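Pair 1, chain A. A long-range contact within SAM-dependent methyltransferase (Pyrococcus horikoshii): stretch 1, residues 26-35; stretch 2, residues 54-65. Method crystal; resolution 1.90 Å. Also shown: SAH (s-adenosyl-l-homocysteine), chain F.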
# COMPACT_ATOMS: atom_id res chain seq x y z
N GLU A 26 29.37 -13.29 -9.48
CA GLU A 26 29.70 -13.25 -8.06
C GLU A 26 31.11 -13.76 -7.80
O GLU A 26 31.84 -13.18 -7.00
CB GLU A 26 28.69 -14.05 -7.24
CG GLU A 26 27.41 -13.28 -6.96
CD GLU A 26 26.52 -13.95 -5.93
OE1 GLU A 26 25.48 -13.36 -5.59
OE2 GLU A 26 26.87 -15.06 -5.46
N ILE A 27 31.52 -14.83 -8.47
CA ILE A 27 32.86 -15.33 -8.23
C ILE A 27 33.91 -14.41 -8.86
O ILE A 27 35.05 -14.37 -8.41
CB ILE A 27 32.99 -16.79 -8.72
CG1 ILE A 27 32.05 -17.67 -7.88
CG2 ILE A 27 34.43 -17.29 -8.56
CD1 ILE A 27 32.19 -17.48 -6.37
N ASP A 28 33.52 -13.65 -9.88
CA ASP A 28 34.44 -12.69 -10.48
C ASP A 28 34.78 -11.69 -9.38
O ASP A 28 35.94 -11.29 -9.21
CB ASP A 28 33.79 -11.90 -11.63
CG ASP A 28 33.72 -12.69 -12.92
OD1 ASP A 28 34.34 -13.77 -13.01
OD2 ASP A 28 33.05 -12.20 -13.86
N PHE A 29 33.76 -11.26 -8.63
CA PHE A 29 33.95 -10.31 -7.54
C PHE A 29 34.79 -10.94 -6.44
O PHE A 29 35.68 -10.30 -5.88
CB PHE A 29 32.59 -9.88 -6.97
CG PHE A 29 32.70 -8.91 -5.81
CD1 PHE A 29 33.46 -7.75 -5.92
CD2 PHE A 29 32.03 -9.16 -4.62
CE1 PHE A 29 33.56 -6.85 -4.85
CE2 PHE A 29 32.12 -8.27 -3.54
CZ PHE A 29 32.89 -7.12 -3.66
N VAL A 30 34.50 -12.20 -6.12
CA VAL A 30 35.26 -12.90 -5.09
C VAL A 30 36.74 -12.95 -5.47
O VAL A 30 37.61 -12.73 -4.62
CB VAL A 30 34.72 -14.34 -4.89
CG1 VAL A 30 35.67 -15.15 -3.99
CG2 VAL A 30 33.33 -14.28 -4.26
N GLU A 31 37.05 -13.23 -6.74
CA GLU A 31 38.45 -13.29 -7.15
C GLU A 31 39.11 -11.92 -7.06
O GLU A 31 40.32 -11.82 -6.82
CB GLU A 31 38.60 -13.83 -8.57
CG GLU A 31 38.20 -15.29 -8.73
CD GLU A 31 38.82 -15.91 -9.97
OE1 GLU A 31 39.93 -16.48 -9.85
OE2 GLU A 31 38.21 -15.82 -11.05
N GLU A 32 38.34 -10.85 -7.27
CA GLU A 32 38.92 -9.52 -7.15
C GLU A 32 39.29 -9.30 -5.69
O GLU A 32 40.31 -8.69 -5.38
CB GLU A 32 37.94 -8.44 -7.61
CG GLU A 32 38.47 -7.03 -7.37
CD GLU A 32 37.69 -5.96 -8.09
OE1 GLU A 32 36.46 -5.87 -7.89
OE2 GLU A 32 38.32 -5.19 -8.85
N ILE A 33 38.46 -9.81 -4.78
CA ILE A 33 38.76 -9.68 -3.36
C ILE A 33 40.04 -10.46 -3.04
O ILE A 33 40.91 -9.97 -2.32
CB ILE A 33 37.59 -10.20 -2.48
CG1 ILE A 33 36.35 -9.31 -2.67
CG2 ILE A 33 37.99 -10.18 -1.01
CD1 ILE A 33 35.13 -9.80 -1.90
N PHE A 34 40.16 -11.67 -3.58
CA PHE A 34 41.36 -12.49 -3.36
C PHE A 34 42.60 -11.72 -3.81
O PHE A 34 43.62 -11.68 -3.12
CB PHE A 34 41.30 -13.80 -4.15
CG PHE A 34 40.28 -14.80 -3.66
CD1 PHE A 34 39.73 -14.70 -2.38
CD2 PHE A 34 39.92 -15.88 -4.47
CE1 PHE A 34 38.83 -15.67 -1.92
CE2 PHE A 34 39.02 -16.84 -4.01
CZ PHE A 34 38.48 -16.74 -2.74
N LYS A 35 42.50 -11.11 -4.99
CA LYS A 35 43.61 -10.37 -5.57
C LYS A 35 43.98 -9.07 -4.87
O LYS A 35 45.16 -8.79 -4.66
CB LYS A 35 43.31 -10.08 -7.04
CG LYS A 35 44.30 -9.13 -7.72
CD LYS A 35 43.85 -8.82 -9.14
CE LYS A 35 44.71 -7.74 -9.77
NZ LYS A 35 44.19 -7.36 -11.12
N ILE A 54 26.69 -24.40 -5.30
CA ILE A 54 26.59 -23.48 -6.42
C ILE A 54 27.88 -22.67 -6.60
O ILE A 54 28.53 -22.76 -7.64
CB ILE A 54 25.34 -22.57 -6.27
CG1 ILE A 54 24.09 -23.42 -6.50
CG2 ILE A 54 25.38 -21.42 -7.27
CD1 ILE A 54 22.78 -22.75 -6.14
N PRO A 55 28.28 -21.87 -5.59
CA PRO A 55 29.52 -21.12 -5.80
C PRO A 55 30.76 -22.01 -5.63
O PRO A 55 31.83 -21.72 -6.16
CB PRO A 55 29.44 -20.00 -4.76
CG PRO A 55 28.66 -20.65 -3.64
CD PRO A 55 27.57 -21.40 -4.38
N THR A 56 30.61 -23.10 -4.88
CA THR A 56 31.69 -24.05 -4.62
C THR A 56 32.25 -24.61 -5.93
O THR A 56 33.46 -24.62 -6.15
CB THR A 56 31.18 -25.25 -3.77
OG1 THR A 56 30.31 -24.76 -2.73
CG2 THR A 56 32.35 -25.98 -3.12
N LEU A 57 31.36 -25.10 -6.79
CA LEU A 57 31.76 -25.66 -8.07
C LEU A 57 32.33 -24.59 -9.00
O LEU A 57 33.27 -24.85 -9.76
CB LEU A 57 30.58 -26.37 -8.74
CG LEU A 57 30.39 -27.85 -8.34
CD1 LEU A 57 30.01 -27.95 -6.87
CD2 LEU A 57 29.31 -28.47 -9.21
N GLU A 58 31.78 -23.38 -8.94
CA GLU A 58 32.28 -22.30 -9.79
C GLU A 58 33.74 -21.99 -9.41
O GLU A 58 34.59 -21.80 -10.28
CB GLU A 58 31.40 -21.06 -9.63
CG GLU A 58 31.81 -19.85 -10.47
CD GLU A 58 31.92 -20.15 -11.96
OE1 GLU A 58 31.14 -20.98 -12.48
OE2 GLU A 58 32.78 -19.53 -12.62
N LEU A 59 34.02 -21.96 -8.11
CA LEU A 59 35.38 -21.71 -7.63
C LEU A 59 36.29 -22.87 -8.07
O LEU A 59 37.42 -22.65 -8.51
CB LEU A 59 35.40 -21.59 -6.10
CG LEU A 59 34.97 -20.22 -5.54
CD1 LEU A 59 34.58 -20.31 -4.07
CD2 LEU A 59 36.14 -19.25 -5.73
N ALA A 60 35.80 -24.10 -7.94
CA ALA A 60 36.59 -25.27 -8.33
C ALA A 60 36.92 -25.22 -9.82
O ALA A 60 38.04 -25.51 -10.24
CB ALA A 60 35.83 -26.55 -8.02
N GLU A 61 35.92 -24.87 -10.62
CA GLU A 61 36.10 -24.79 -12.06
C GLU A 61 37.25 -23.86 -12.44
O GLU A 61 37.86 -23.98 -13.49
CB GLU A 61 34.79 -24.29 -12.68
CG GLU A 61 34.78 -24.39 -14.21
CD GLU A 61 33.42 -23.98 -14.75
OE1 GLU A 61 32.44 -24.63 -14.42
OE2 GLU A 61 33.37 -23.03 -15.52
N ARG A 62 37.50 -22.87 -11.55
CA ARG A 62 38.50 -21.86 -11.86
C ARG A 62 39.90 -22.22 -11.32
O ARG A 62 40.86 -21.47 -11.44
CB ARG A 62 38.04 -20.53 -11.27
CG ARG A 62 36.79 -19.97 -11.97
CD ARG A 62 36.40 -18.59 -11.43
NE ARG A 62 35.05 -18.23 -11.85
CZ ARG A 62 34.77 -16.92 -12.02
NH1 ARG A 62 35.71 -16.01 -11.81
NH2 ARG A 62 33.55 -16.54 -12.40
N GLY A 63 40.00 -23.41 -10.68
CA GLY A 63 41.32 -23.92 -10.32
C GLY A 63 41.58 -23.91 -8.81
O GLY A 63 42.60 -24.38 -8.31
N TYR A 64 40.65 -23.40 -8.01
CA TYR A 64 40.85 -23.40 -6.57
C TYR A 64 40.68 -24.81 -6.01
O TYR A 64 39.92 -25.61 -6.55
CB TYR A 64 39.85 -22.44 -5.92
CG TYR A 64 40.11 -21.00 -6.31
CD1 TYR A 64 41.16 -20.30 -5.72
CD2 TYR A 64 39.37 -20.38 -7.31
CE1 TYR A 64 41.47 -19.01 -6.13
CE2 TYR A 64 39.68 -19.08 -7.73
CZ TYR A 64 40.74 -18.41 -7.12
OH TYR A 64 41.08 -17.13 -7.53
N GLU A 65 41.41 -25.11 -4.94
CA GLU A 65 41.32 -26.39 -4.25
C GLU A 65 40.28 -26.09 -3.19
O GLU A 65 40.58 -25.40 -2.22
CB GLU A 65 42.64 -26.76 -3.58
CG GLU A 65 42.63 -28.11 -2.88
CD GLU A 65 43.89 -28.36 -2.07
OE1 GLU A 65 44.99 -28.00 -2.54
OE2 GLU A 65 43.79 -28.92 -0.96
N SAH F . 26.29 -21.56 0.22
CA SAH F . 25.14 -22.19 -0.57
CB SAH F . 23.90 -22.53 0.21
CG SAH F . 23.09 -21.45 0.91
SD SAH F . 21.73 -22.33 1.80
C SAH F . 24.83 -21.19 -1.77
O SAH F . 25.49 -20.14 -1.89
OXT SAH F . 23.89 -21.56 -2.57
C5' SAH F . 22.21 -22.28 3.48
C4' SAH F . 23.05 -23.59 3.88
O4' SAH F . 23.31 -23.38 5.28
C3' SAH F . 22.30 -24.90 3.83
O3' SAH F . 22.92 -25.80 2.90
C2' SAH F . 22.32 -25.39 5.34
O2' SAH F . 22.36 -26.81 5.45
C1' SAH F . 23.56 -24.69 5.88
N9 SAH F . 23.66 -24.53 7.21
C8 SAH F . 22.86 -23.90 8.15
N7 SAH F . 23.29 -23.95 9.37
C5 SAH F . 24.50 -24.69 9.28
C6 SAH F . 25.45 -25.08 10.29
N6 SAH F . 25.32 -24.78 11.59
N1 SAH F . 26.53 -25.80 9.82
C2 SAH F . 26.70 -26.13 8.50
N3 SAH F . 25.81 -25.77 7.51
C4 SAH F . 24.74 -25.06 7.97

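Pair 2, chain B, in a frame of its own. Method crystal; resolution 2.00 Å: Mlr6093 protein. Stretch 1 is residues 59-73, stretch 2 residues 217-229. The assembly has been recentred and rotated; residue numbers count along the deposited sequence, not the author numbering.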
# COMPACT_ATOMS: atom_id res chain seq x y z
N LEU B 59 -3.28 -7.82 4.11
CA LEU B 59 -3.53 -9.21 3.86
C LEU B 59 -2.38 -10.14 4.15
O LEU B 59 -2.61 -11.33 4.11
CB LEU B 59 -4.10 -9.41 2.47
CG LEU B 59 -5.57 -9.01 2.28
CD1 LEU B 59 -6.57 -9.83 3.10
CD2 LEU B 59 -5.79 -7.53 2.51
N GLN B 60 -1.20 -9.64 4.48
CA GLN B 60 -0.04 -10.54 4.69
C GLN B 60 -0.22 -11.40 5.96
O GLN B 60 0.17 -12.55 5.95
CB GLN B 60 1.31 -9.80 4.66
CG GLN B 60 1.58 -8.91 3.41
CD GLN B 60 1.65 -9.64 2.05
OE1 GLN B 60 2.06 -10.80 1.95
NE2 GLN B 60 1.26 -8.94 0.98
N GLY B 61 -0.83 -10.83 7.00
CA GLY B 61 -1.19 -11.53 8.23
C GLY B 61 -2.15 -12.68 7.94
O GLY B 61 -1.86 -13.81 8.29
N PRO B 62 -3.33 -12.40 7.35
CA PRO B 62 -4.23 -13.46 6.91
C PRO B 62 -3.58 -14.57 6.06
O PRO B 62 -3.86 -15.75 6.29
CB PRO B 62 -5.28 -12.70 6.13
CG PRO B 62 -5.42 -11.45 6.93
CD PRO B 62 -4.00 -11.08 7.24
N ILE B 63 -2.71 -14.19 5.15
CA ILE B 63 -1.99 -15.16 4.29
C ILE B 63 -1.05 -16.03 5.12
O ILE B 63 -1.09 -17.25 5.00
CB ILE B 63 -1.23 -14.45 3.16
CG1 ILE B 63 -2.22 -13.96 2.10
CG2 ILE B 63 -0.18 -15.39 2.53
CD1 ILE B 63 -1.66 -12.82 1.22
N LEU B 64 -0.24 -15.39 5.97
CA LEU B 64 0.64 -16.10 6.89
C LEU B 64 -0.16 -17.03 7.80
O LEU B 64 0.25 -18.15 8.04
CB LEU B 64 1.49 -15.10 7.73
CG LEU B 64 2.57 -15.72 8.62
CD1 LEU B 64 3.56 -16.56 7.79
CD2 LEU B 64 3.31 -14.63 9.40
N ALA B 65 -1.29 -16.55 8.33
CA ALA B 65 -2.17 -17.37 9.14
C ALA B 65 -2.66 -18.62 8.41
O ALA B 65 -2.73 -19.68 9.01
CB ALA B 65 -3.40 -16.52 9.65
N ARG B 66 -3.02 -18.49 7.14
CA ARG B 66 -3.44 -19.62 6.34
C ARG B 66 -2.28 -20.57 6.06
O ARG B 66 -2.49 -21.78 5.92
CB ARG B 66 -4.03 -19.14 5.03
CG ARG B 66 -5.39 -18.57 5.18
CD ARG B 66 -5.71 -17.75 3.99
NE ARG B 66 -7.00 -17.10 4.16
CZ ARG B 66 -8.17 -17.67 3.94
NH1 ARG B 66 -8.27 -18.95 3.54
NH2 ARG B 66 -9.27 -16.94 4.16
N ARG B 67 -1.06 -20.05 5.94
CA ARG B 67 0.10 -20.96 5.81
C ARG B 67 0.30 -21.83 7.05
O ARG B 67 0.59 -23.02 6.95
CB ARG B 67 1.36 -20.18 5.52
CG ARG B 67 1.34 -19.59 4.16
CD ARG B 67 2.59 -18.77 3.92
NE ARG B 67 2.67 -18.39 2.51
CZ ARG B 67 3.58 -17.60 1.96
NH1 ARG B 67 4.61 -17.09 2.64
NH2 ARG B 67 3.48 -17.37 0.66
N LEU B 68 0.13 -21.22 8.22
CA LEU B 68 0.23 -21.89 9.54
C LEU B 68 -0.84 -22.95 9.66
O LEU B 68 -0.57 -24.04 10.17
CB LEU B 68 0.10 -20.87 10.69
CG LEU B 68 1.25 -19.90 10.91
CD1 LEU B 68 0.80 -18.77 11.82
CD2 LEU B 68 2.46 -20.62 11.48
N VAL B 69 -2.06 -22.61 9.21
CA VAL B 69 -3.18 -23.56 9.15
C VAL B 69 -2.80 -24.85 8.39
O VAL B 69 -3.16 -25.94 8.83
CB VAL B 69 -4.46 -22.92 8.55
CG1 VAL B 69 -5.49 -23.99 8.18
CG2 VAL B 69 -5.06 -21.94 9.54
N LYS B 70 -2.08 -24.71 7.29
CA LYS B 70 -1.64 -25.88 6.52
C LYS B 70 -0.38 -26.60 7.05
O LYS B 70 -0.21 -27.80 6.79
CB LYS B 70 -1.43 -25.47 5.05
CG LYS B 70 -2.72 -25.22 4.30
CD LYS B 70 -2.48 -24.84 2.86
N TRP B 71 0.48 -25.88 7.78
CA TRP B 71 1.76 -26.40 8.27
C TRP B 71 1.70 -27.04 9.64
O TRP B 71 2.38 -28.02 9.88
CB TRP B 71 2.79 -25.26 8.25
CG TRP B 71 4.11 -25.51 8.86
CD1 TRP B 71 5.14 -26.23 8.34
CD2 TRP B 71 4.61 -24.93 10.07
NE1 TRP B 71 6.23 -26.17 9.17
CE2 TRP B 71 5.93 -25.38 10.24
CE3 TRP B 71 4.06 -24.10 11.03
CZ2 TRP B 71 6.72 -25.01 11.33
CZ3 TRP B 71 4.84 -23.75 12.13
CH2 TRP B 71 6.15 -24.20 12.26
N LEU B 72 0.88 -26.48 10.53
CA LEU B 72 0.77 -26.99 11.88
C LEU B 72 0.26 -28.43 12.08
O LEU B 72 0.65 -29.05 13.07
CB LEU B 72 -0.05 -26.04 12.75
CG LEU B 72 0.65 -24.74 13.08
CD1 LEU B 72 -0.40 -23.84 13.70
CD2 LEU B 72 1.88 -24.95 13.98
N PRO B 73 -0.64 -28.95 11.21
CA PRO B 73 -1.00 -30.36 11.33
C PRO B 73 0.19 -31.34 11.38
O PRO B 73 0.09 -32.31 12.11
CB PRO B 73 -1.90 -30.61 10.12
CG PRO B 73 -2.60 -29.25 9.93
CD PRO B 73 -1.48 -28.26 10.19
N LEU B 217 8.00 -11.57 3.45
CA LEU B 217 7.02 -12.53 4.00
C LEU B 217 7.66 -13.89 4.42
O LEU B 217 7.10 -14.60 5.27
CB LEU B 217 5.82 -12.69 3.04
CG LEU B 217 4.53 -13.45 3.43
CD1 LEU B 217 3.92 -13.01 4.75
CD2 LEU B 217 3.49 -13.35 2.32
N THR B 218 8.82 -14.24 3.86
CA THR B 218 9.54 -15.43 4.32
C THR B 218 10.23 -15.05 5.67
O THR B 218 10.40 -15.90 6.54
CB THR B 218 10.53 -16.01 3.26
OG1 THR B 218 11.73 -15.24 3.22
CG2 THR B 218 9.86 -16.07 1.86
N ILE B 219 10.57 -13.77 5.85
CA ILE B 219 11.11 -13.28 7.13
C ILE B 219 10.10 -13.53 8.26
O ILE B 219 10.45 -14.10 9.31
CB ILE B 219 11.46 -11.77 7.06
CG1 ILE B 219 12.60 -11.51 6.07
CG2 ILE B 219 11.81 -11.20 8.46
CD1 ILE B 219 13.90 -12.23 6.39
N TYR B 220 8.85 -13.13 8.01
CA TYR B 220 7.74 -13.32 8.96
C TYR B 220 7.46 -14.77 9.25
O TYR B 220 7.21 -15.11 10.42
CB TYR B 220 6.47 -12.67 8.45
CG TYR B 220 6.48 -11.16 8.54
CD1 TYR B 220 6.23 -10.52 9.76
CD2 TYR B 220 6.70 -10.37 7.39
CE1 TYR B 220 6.21 -9.15 9.86
CE2 TYR B 220 6.67 -8.98 7.47
CZ TYR B 220 6.42 -8.37 8.72
OH TYR B 220 6.39 -6.99 8.83
N GLU B 221 7.45 -15.60 8.20
CA GLU B 221 7.32 -17.06 8.34
C GLU B 221 8.35 -17.66 9.26
O GLU B 221 8.01 -18.46 10.13
CB GLU B 221 7.53 -17.79 7.01
CG GLU B 221 6.32 -18.15 6.24
CD GLU B 221 6.67 -18.94 4.97
OE1 GLU B 221 7.85 -19.24 4.68
OE2 GLU B 221 5.75 -19.30 4.24
N ALA B 222 9.62 -17.32 9.01
CA ALA B 222 10.73 -17.85 9.81
C ALA B 222 10.64 -17.33 11.26
O ALA B 222 10.92 -18.08 12.21
CB ALA B 222 12.08 -17.49 9.19
N GLY B 223 10.25 -16.06 11.39
CA GLY B 223 10.06 -15.39 12.65
C GLY B 223 9.01 -16.07 13.50
O GLY B 223 9.26 -16.39 14.65
N VAL B 224 7.84 -16.29 12.92
CA VAL B 224 6.74 -16.93 13.64
C VAL B 224 7.06 -18.38 13.99
O VAL B 224 6.69 -18.83 15.08
CB VAL B 224 5.41 -16.74 12.91
CG1 VAL B 224 4.30 -17.60 13.54
CG2 VAL B 224 5.07 -15.25 12.93
N ARG B 225 7.79 -19.09 13.13
CA ARG B 225 8.27 -20.44 13.45
C ARG B 225 9.23 -20.44 14.65
O ARG B 225 9.12 -21.30 15.52
CB ARG B 225 8.96 -21.08 12.25
CG ARG B 225 9.54 -22.47 12.57
CD ARG B 225 10.21 -23.12 11.40
NE ARG B 225 11.05 -24.25 11.83
CZ ARG B 225 12.32 -24.18 12.27
NH1 ARG B 225 12.98 -23.02 12.37
NH2 ARG B 225 12.94 -25.31 12.64
N ASN B 226 10.18 -19.50 14.68
CA ASN B 226 11.09 -19.34 15.82
C ASN B 226 10.29 -19.07 17.12
O ASN B 226 10.58 -19.63 18.18
CB ASN B 226 12.10 -18.20 15.60
CG ASN B 226 13.06 -18.44 14.43
OD1 ASN B 226 13.35 -19.56 14.08
ND2 ASN B 226 13.55 -17.36 13.83
N GLY B 227 9.26 -18.23 17.00
CA GLY B 227 8.37 -17.89 18.11
C GLY B 227 7.67 -19.11 18.64
O GLY B 227 7.64 -19.32 19.85
N LEU B 228 7.15 -19.94 17.73
CA LEU B 228 6.46 -21.20 18.09
C LEU B 228 7.37 -22.20 18.77
O LEU B 228 6.95 -22.88 19.69
CB LEU B 228 5.81 -21.83 16.87
CG LEU B 228 4.65 -21.05 16.29
CD1 LEU B 228 4.30 -21.68 14.97
CD2 LEU B 228 3.49 -21.03 17.26
N ILE B 229 8.61 -22.28 18.29
CA ILE B 229 9.64 -23.09 18.91
C ILE B 229 9.90 -22.57 20.33
O ILE B 229 9.83 -23.34 21.28
CB ILE B 229 10.95 -23.08 18.09
CG1 ILE B 229 10.77 -23.83 16.77
CG2 ILE B 229 12.10 -23.73 18.88
CD1 ILE B 229 11.91 -23.59 15.79

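The sharpest difference lies at one superposed position, Arg A62 in pair 1 and Val B224 in pair 2, whose CA atoms fall 0.7 Å apart. From the loop that follows the second helix, Arg A62 ties the two stretches of pair 1 together by charge: its NH1 lies 2.9 Å from Asp A28 OD1 and 2.6 Å from Glu A31 OE2, both salt bridges with hydrogen-bond geometry, and both carboxylate oxygens sit at the edge of the guanidinium, where its N-H groups point. Val B224 makes apolar contacts instead, its CG2 4.0 Å from Leu B64 CD2 and its CG1 4.1 Å from Leu B68 CD1. The acidic partners change in step, since Asp A28 matches Ala B65 and Glu A31 matches Leu B68.

The backbone frame is nonetheless common. Fourteen central residues superpose with an RMSD of 0.6 Å; the helix axes approach to 10.5 Å in pair 1 and 10.8 Å in pair 2, with signed crossing angles of -61° and -52°. The nearest CA atoms support the same register: Ile A27 CA to Leu A59 CA is 6.9 Å, as is Leu B64 CA to Glu B221 CA, and these residues are matched by the superposition.

At this near point each first helix directs a large aliphatic side chain toward the second. Ile A27 places CG2 3.8 Å from Leu A59 CD2 and over one face of the Arg A62 guanidinium, while its CG1 is 3.4 Å from Glu A58 CG. Glu A58 also holds the arginine from within the same stretch, by a salt bridge in which Arg A62 NE donates to Glu A58 OE2 at 2.7 Å. Leu B64 meets the aliphatic part of Glu B221, CD1 to CG at 3.5 Å, and reaches Tyr B220 CB with CD2 at 3.8 Å.

Pair 2 keeps one salt bridge, but at other positions: Arg B67 NH1 to Glu B221 OE2, 3.0 Å. The matched residues, Val A30 and Leu A59, make a loose apolar contact, CG1 to CD2 at 4.5 Å.

The aromatic position, Phe A34 matched to Trp B71, shows another divergence. Pair 1 leaves its helix through a Schellman motif at Gly A63, whose phi is 110°; beyond it, Tyr A64 receives the edge of Phe A34 on its ring face (centroids 5.4 Å apart, planes at 65°), and Tyr A64 OH donates to Glu A31 OE1 at 2.7 Å. Pair 2 remains helical through Ile B229, so Leu B228 can place CD1 3.6 Å from Trp B71 CZ3, at the ring edge.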